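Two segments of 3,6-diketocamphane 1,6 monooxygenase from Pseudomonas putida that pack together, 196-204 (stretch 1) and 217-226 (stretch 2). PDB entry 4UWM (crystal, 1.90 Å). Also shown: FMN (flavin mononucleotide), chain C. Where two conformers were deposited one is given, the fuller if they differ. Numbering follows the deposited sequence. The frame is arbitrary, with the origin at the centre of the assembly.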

ATOM      1  N   PRO A 196      -8.800 -15.010  -2.871  1.00 24.22           N
ATOM      2  CA  PRO A 196      -9.907 -14.355  -2.168  1.00 21.73           C
ATOM      3  C   PRO A 196     -11.162 -14.445  -3.020  1.00 18.78           C
ATOM      4  O   PRO A 196     -11.078 -14.681  -4.244  1.00 17.60           O
ATOM      5  CB  PRO A 196      -9.440 -12.887  -2.094  1.00 19.74           C
ATOM      6  CG  PRO A 196      -8.672 -12.710  -3.360  1.00 19.51           C
ATOM      7  CD  PRO A 196      -7.945 -14.029  -3.575  1.00 19.64           C
ATOM      8  N   GLU A 197     -12.325 -14.226  -2.412  1.00 18.44           N
ATOM      9  CA  GLU A 197     -13.518 -14.021  -3.214  1.00 20.57           C
ATOM     10  C   GLU A 197     -13.302 -12.793  -4.099  1.00 21.23           C
ATOM     11  O   GLU A 197     -12.768 -11.788  -3.623  1.00 20.70           O
ATOM     12  CB  GLU A 197     -14.747 -13.836  -2.326  1.00 22.51           C
ATOM     13  CG  GLU A 197     -16.023 -13.577  -3.114  1.00 26.40           C
ATOM     14  CD  GLU A 197     -17.285 -13.753  -2.283  1.00 31.12           C
ATOM     15  OE1 GLU A 197     -17.167 -14.045  -1.075  1.00 30.98           O
ATOM     16  OE2 GLU A 197     -18.386 -13.594  -2.850  1.00 29.76           O
ATOM     17  N   ILE A 198     -13.702 -12.890  -5.365  1.00 18.84           N
ATOM     18  CA  ILE A 198     -13.454 -11.847  -6.363  1.00 18.70           C
ATOM     19  C   ILE A 198     -14.780 -11.205  -6.762  1.00 26.92           C
ATOM     20  O   ILE A 198     -15.776 -11.912  -6.954  1.00 24.71           O
ATOM     21  CB  ILE A 198     -12.689 -12.417  -7.585  1.00 19.97           C
ATOM     22  CG1 ILE A 198     -11.263 -12.793  -7.160  1.00 21.37           C
ATOM     23  CG2 ILE A 198     -12.700 -11.476  -8.774  1.00 20.89           C
ATOM     24  CD1 ILE A 198     -10.451 -13.477  -8.237  1.00 24.27           C
ATOM     25  N   ALA A 199     -14.791  -9.867  -6.831  1.00 22.08           N
ATOM     26  CA  ALA A 199     -15.963  -9.096  -7.231  1.00 20.16           C
ATOM     27  C   ALA A 199     -15.705  -8.275  -8.477  1.00 22.09           C
ATOM     28  O   ALA A 199     -14.562  -7.925  -8.773  1.00 20.05           O
ATOM     29  CB  ALA A 199     -16.420  -8.214  -6.077  1.00 21.85           C
ATOM     30  N   VAL A 200     -16.767  -8.007  -9.241  1.00 21.09           N
ATOM     31  CA  VAL A 200     -16.677  -7.088 -10.378  0.60 23.36           C
ATOM     32  C   VAL A 200     -17.904  -6.176 -10.351  1.00 25.80           C
ATOM     33  O   VAL A 200     -18.949  -6.544  -9.825  1.00 30.21           O
ATOM     34  CB  VAL A 200     -16.553  -7.790 -11.757  0.60 25.04           C
ATOM     35  CG1 VAL A 200     -15.365  -8.744 -11.802  0.60 26.74           C
ATOM     36  CG2 VAL A 200     -17.839  -8.504 -12.142  0.60 25.37           C
ATOM     37  N   THR A 201     -17.752  -4.959 -10.871  1.00 26.24           N
ATOM     38  CA  THR A 201     -18.843  -3.990 -10.899  0.50 27.83           C
ATOM     39  C   THR A 201     -19.374  -3.878 -12.312  1.00 28.89           C
ATOM     40  O   THR A 201     -18.605  -3.882 -13.264  1.00 28.60           O
ATOM     41  CB  THR A 201     -18.413  -2.575 -10.430  0.50 25.80           C
ATOM     42  OG1 THR A 201     -17.351  -2.096 -11.258  0.50 27.36           O
ATOM     43  CG2 THR A 201     -17.959  -2.583  -8.986  0.50 22.20           C
ATOM     44  N   GLY A 202     -20.697  -3.790 -12.436  1.00 32.74           N
ATOM     45  CA  GLY A 202     -21.338  -3.532 -13.728  1.00 35.96           C
ATOM     46  C   GLY A 202     -22.103  -2.209 -13.724  1.00 39.30           C
ATOM     47  O   GLY A 202     -22.684  -1.812 -12.697  1.00 36.48           O
ATOM     48  N   PHE A 203     -22.072  -1.502 -14.855  1.00 45.88           N
ATOM     49  CA  PHE A 203     -22.915  -0.315 -14.990  0.70 53.76           C
ATOM     50  C   PHE A 203     -23.872  -0.370 -16.172  1.00 55.30           C
ATOM     51  O   PHE A 203     -25.045  -0.020 -16.004  1.00 53.88           O
ATOM     52  CB  PHE A 203     -22.143   1.016 -14.982  0.70 56.30           C
ATOM     53  CG  PHE A 203     -23.049   2.228 -15.030  0.70 57.99           C
ATOM     54  CD1 PHE A 203     -23.825   2.583 -13.921  0.70 52.82           C
ATOM     55  CD2 PHE A 203     -23.155   2.997 -16.192  0.70 54.49           C
ATOM     56  CE1 PHE A 203     -24.670   3.687 -13.968  0.70 54.46           C
ATOM     57  CE2 PHE A 203     -24.000   4.098 -16.242  0.70 52.96           C
ATOM     58  CZ  PHE A 203     -24.760   4.441 -15.131  0.70 53.15           C
ATOM     59  N   SER A 204     -23.412  -0.836 -17.334  1.00 44.48           N
ATOM     60  CA  SER A 204     -24.257  -0.852 -18.527  1.00 45.08           C
ATOM     61  C   SER A 204     -25.429  -1.836 -18.408  1.00 44.72           C
ATOM     62  O   SER A 204     -25.403  -2.748 -17.576  1.00 36.76           O
ATOM     63  CB  SER A 204     -23.423  -1.091 -19.789  1.00 42.14           C
ATOM     64  OG  SER A 204     -22.952  -2.422 -19.849  1.00 55.07           O
ATOM     65  N   ASN A 217     -18.363 -17.286 -11.285  1.00 28.50           N
ATOM     66  CA  ASN A 217     -18.882 -17.366  -9.933  1.00 31.19           C
ATOM     67  C   ASN A 217     -18.329 -16.235  -9.030  1.00 31.33           C
ATOM     68  O   ASN A 217     -18.174 -16.407  -7.816  1.00 27.70           O
ATOM     69  CB  ASN A 217     -18.599 -18.747  -9.319  1.00 34.94           C
ATOM     70  CG  ASN A 217     -19.544 -19.081  -8.189  1.00 35.97           C
ATOM     71  OD1 ASN A 217     -20.682 -18.620  -8.162  1.00 37.98           O
ATOM     72  ND2 ASN A 217     -19.079 -19.890  -7.251  1.00 43.34           N
ATOM     73  N   PHE A 218     -18.031 -15.092  -9.646  1.00 29.09           N
ATOM     74  CA  PHE A 218     -17.612 -13.888  -8.900  1.00 29.13           C
ATOM     75  C   PHE A 218     -18.802 -13.205  -8.217  1.00 31.53           C
ATOM     76  O   PHE A 218     -19.960 -13.474  -8.548  1.00 28.31           O
ATOM     77  CB  PHE A 218     -16.909 -12.898  -9.840  1.00 23.45           C
ATOM     78  CG  PHE A 218     -15.595 -13.390 -10.386  1.00 26.60           C
ATOM     79  CD1 PHE A 218     -14.883 -14.400  -9.741  1.00 27.26           C
ATOM     80  CD2 PHE A 218     -15.046 -12.808 -11.529  1.00 27.21           C
ATOM     81  CE1 PHE A 218     -13.673 -14.845 -10.240  1.00 30.73           C
ATOM     82  CE2 PHE A 218     -13.831 -13.251 -12.035  1.00 31.89           C
ATOM     83  CZ  PHE A 218     -13.140 -14.259 -11.384  1.00 26.86           C
ATOM     84  N   LYS A 219     -18.510 -12.311  -7.274  1.00 28.02           N
ATOM     85  CA  LYS A 219     -19.523 -11.498  -6.614  1.00 25.53           C
ATOM     86  C   LYS A 219     -19.925 -10.335  -7.525  1.00 29.44           C
ATOM     87  O   LYS A 219     -19.065  -9.574  -7.965  1.00 26.73           O
ATOM     88  CB  LYS A 219     -18.963 -11.017  -5.271  1.00 26.40           C
ATOM     89  CG  LYS A 219     -19.803  -9.993  -4.520  1.00 34.92           C
ATOM     90  CD  LYS A 219     -19.107  -9.587  -3.220  1.00 31.21           C
ATOM     91  CE  LYS A 219     -19.916  -8.578  -2.426  1.00 31.84           C
ATOM     92  NZ  LYS A 219     -21.149  -9.201  -1.855  1.00 32.76           N
ATOM     93  N   PRO A 220     -21.240 -10.197  -7.841  1.00 27.41           N
ATOM     94  CA  PRO A 220     -21.642  -9.072  -8.677  1.00 24.77           C
ATOM     95  C   PRO A 220     -21.906  -7.790  -7.842  1.00 22.91           C
ATOM     96  O   PRO A 220     -22.484  -7.853  -6.759  1.00 27.12           O
ATOM     97  CB  PRO A 220     -22.934  -9.591  -9.335  1.00 26.08           C
ATOM     98  CG  PRO A 220     -23.545 -10.455  -8.265  1.00 24.98           C
ATOM     99  CD  PRO A 220     -22.376 -11.104  -7.551  1.00 27.11           C
ATOM    100  N   VAL A 221     -21.471  -6.643  -8.351  1.00 23.22           N
ATOM    101  CA  VAL A 221     -21.696  -5.352  -7.685  1.00 20.42           C
ATOM    102  C   VAL A 221     -22.338  -4.450  -8.731  1.00 22.19           C
ATOM    103  O   VAL A 221     -21.799  -4.270  -9.807  1.00 26.20           O
ATOM    104  CB  VAL A 221     -20.368  -4.709  -7.150  1.00 22.27           C
ATOM    105  CG1 VAL A 221     -20.660  -3.434  -6.359  1.00 22.07           C
ATOM    106  CG2 VAL A 221     -19.604  -5.682  -6.275  1.00 19.99           C
ATOM    107  N   SER A 222     -23.504  -3.891  -8.413  1.00 25.05           N
ATOM    108  CA  SER A 222     -24.198  -3.011  -9.338  1.00 25.77           C
ATOM    109  C   SER A 222     -24.350  -1.624  -8.729  1.00 26.85           C
ATOM    110  O   SER A 222     -24.562  -1.491  -7.524  1.00 30.23           O
ATOM    111  CB  SER A 222     -25.602  -3.561  -9.658  1.00 29.50           C
ATOM    112  OG  SER A 222     -25.562  -4.871 -10.217  1.00 29.58           O
ATOM    113  N   ILE A 223     -24.227  -0.604  -9.565  1.00 27.30           N
ATOM    114  CA  ILE A 223     -24.570   0.757  -9.169  0.75 32.85           C
ATOM    115  C   ILE A 223     -26.033   0.974  -9.563  1.00 34.50           C
ATOM    116  O   ILE A 223     -26.394   0.804 -10.725  1.00 37.09           O
ATOM    117  CB  ILE A 223     -23.681   1.812  -9.867  0.75 34.81           C
ATOM    118  CG1 ILE A 223     -22.183   1.434  -9.818  0.75 34.56           C
ATOM    119  CG2 ILE A 223     -23.944   3.200  -9.291  0.75 41.94           C
ATOM    120  CD1 ILE A 223     -21.518   1.465  -8.450  0.75 33.58           C
ATOM    121  N   PHE A 224     -26.884   1.330  -8.601  1.00 34.20           N
ATOM    122  CA  PHE A 224     -28.314   1.451  -8.925  1.00 36.21           C
ATOM    123  C   PHE A 224     -28.554   2.554  -9.928  1.00 36.89           C
ATOM    124  O   PHE A 224     -28.184   3.706  -9.689  1.00 32.17           O
ATOM    125  CB  PHE A 224     -29.195   1.675  -7.704  1.00 37.42           C
ATOM    126  CG  PHE A 224     -30.667   1.726  -8.035  1.00 40.39           C
ATOM    127  CD1 PHE A 224     -31.340   0.577  -8.443  1.00 41.76           C
ATOM    128  CD2 PHE A 224     -31.376   2.918  -7.942  1.00 43.20           C
ATOM    129  CE1 PHE A 224     -32.696   0.615  -8.747  1.00 44.07           C
ATOM    130  CE2 PHE A 224     -32.730   2.966  -8.250  1.00 45.59           C
ATOM    131  CZ  PHE A 224     -33.390   1.814  -8.653  1.00 43.83           C
ATOM    132  N   SER A 225     -29.159   2.184 -11.054  1.00 35.66           N
ATOM    133  CA  SER A 225     -29.393   3.118 -12.148  1.00 34.05           C
ATOM    134  C   SER A 225     -30.816   3.022 -12.717  1.00 33.25           C
ATOM    135  O   SER A 225     -31.081   3.523 -13.807  1.00 38.76           O
ATOM    136  CB  SER A 225     -28.339   2.920 -13.249  1.00 36.11           C
ATOM    137  OG  SER A 225     -28.594   1.752 -14.003  1.00 37.67           O
ATOM    138  N   GLY A 226     -31.720   2.393 -11.963  1.00 36.77           N
ATOM    139  CA  GLY A 226     -33.099   2.157 -12.411  1.00 43.09           C
ATOM    140  C   GLY A 226     -33.509   0.696 -12.285  1.00 51.04           C
ATOM    141  O   GLY A 226     -32.651  -0.197 -12.237  1.00 40.31           O
TER
HETATM  142  N1  FMN C 400     -16.224   0.735 -11.174  0.60 52.04           N
HETATM  143  C2  FMN C 400     -15.617   0.151 -10.101  0.60 49.03           C
HETATM  144  O2  FMN C 400     -14.811  -0.786 -10.286  0.60 46.98           O
HETATM  145  N3  FMN C 400     -15.851   0.537  -8.833  0.60 52.66           N
HETATM  146  C4  FMN C 400     -16.701   1.528  -8.535  0.60 55.58           C
HETATM  147  O4  FMN C 400     -16.883   1.844  -7.341  0.60 57.96           O
HETATM  148  C4A FMN C 400     -17.409   2.227  -9.645  0.60 53.37           C
HETATM  149  N5  FMN C 400     -18.277   3.240  -9.426  0.60 53.19           N
HETATM  150  C5A FMN C 400     -18.913   3.864 -10.450  0.60 63.85           C
HETATM  151  C6  FMN C 400     -19.807   4.905 -10.185  0.60 65.18           C
HETATM  152  C7  FMN C 400     -20.469   5.558 -11.225  0.60 66.82           C
HETATM  153  C7M FMN C 400     -21.431   6.680 -10.918  0.60 63.71           C
HETATM  154  C8  FMN C 400     -20.212   5.133 -12.632  0.60 70.45           C
HETATM  155  C8M FMN C 400     -20.897   5.801 -13.793  0.60 73.77           C
HETATM  156  C9  FMN C 400     -19.322   4.096 -12.898  0.60 70.97           C
HETATM  157  C9A FMN C 400     -18.660   3.439 -11.863  0.60 65.29           C
HETATM  158  N10 FMN C 400     -17.755   2.377 -12.128  0.60 64.77           N
HETATM  159  C10 FMN C 400     -17.110   1.755 -11.027  0.60 57.13           C
HETATM  160  C1' FMN C 400     -17.476   1.954 -13.514  0.60 59.12           C
HETATM  161  C2' FMN C 400     -18.320   0.757 -13.924  0.60 56.71           C
HETATM  162  O2' FMN C 400     -18.233  -0.222 -12.890  0.60 47.28           O
HETATM  163  C3' FMN C 400     -17.819   0.162 -15.237  0.60 57.22           C
HETATM  164  O3' FMN C 400     -18.561   0.749 -16.315  0.60 65.47           O
HETATM  165  C4' FMN C 400     -17.955  -1.363 -15.232  0.60 50.39           C
HETATM  166  O4' FMN C 400     -16.883  -1.952 -14.485  0.60 51.25           O
HETATM  167  C5' FMN C 400     -18.008  -1.970 -16.629  0.60 46.99           C
HETATM  168  O5' FMN C 400     -19.391  -2.119 -16.922  0.60 40.44           O
HETATM  169  P   FMN C 400     -19.961  -3.006 -18.127  0.60 34.63           P
HETATM  170  O1P FMN C 400     -19.101  -4.226 -18.241  0.60 33.41           O
HETATM  171  O2P FMN C 400     -21.340  -3.286 -17.610  0.60 34.19           O
HETATM  172  O3P FMN C 400     -19.889  -2.073 -19.303  0.60 39.47           O
HETATM  173  O   HOH W   1     -20.324 -11.756  -1.346  1.00 40.44           O
HETATM  174  O   HOH W   2     -26.698  -0.204 -13.663  1.00 51.11           O

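The two stretches meet as neighbouring parallel strands. Four backbone hydrogen bonds join them. Lys219 N donates to Ile198 O (2.8 Å), and Val200 N donates to Lys219 O (3.1 Å). Val221 N then donates to Val200 O (2.9 Å), and Gly202 N to Val221 O (2.9 Å). Thus Val200, Lys219 and Val221 each use both N and O in the ladder. Pro220, which has no N-H, needs no acceptor there. Lys219 O and Val221 O also receive CA-H...O contacts, from Ala199 CA and Thr201 CA, both at 3.2 Å.

The ladder stops after Gly202. Gly202 O lies 3.7 Å from Ile223 N, and no hydrogen bond forms. Both atoms are buried without a partner in the model. Just beyond, water 2 donates to Phe203 O (2.9 Å) and Ile223 O (3.1 Å), and accepts from Ser225 OG (2.7 Å).

At the other end, water 1 donates to Glu197 OE2 (3.1 Å) and accepts from Lys219 NZ (2.7 Å). The two charged groups are therefore linked through water. The extended lysine carries its amine away from stretch 1.

The contact buries 645 Å², both sides summed. Apolar side chains pack beside the ladder and past its end. Ile198 CG2 sits 3.6 Å from the centroid of the Phe218 ring, almost on the ring normal, as a CH-pi contact. On the face with Lys219 and Thr201, Ala199 CB packs against Val221 CG2 at 4.1 Å. Phe203 CD1 meets Ile223 CB at 4.1 Å, at the edge of the phenylalanine ring. FMN C8M lies over a face of that ring.

Stretch 1 also binds FMN. Thr201 O accepts from FMN O4' (2.9 Å), while Thr201 OG1 lies 2.6 Å from FMN O2'. Ser204 N and OG both donate to FMN O2P, at 3.2 and 2.9 Å.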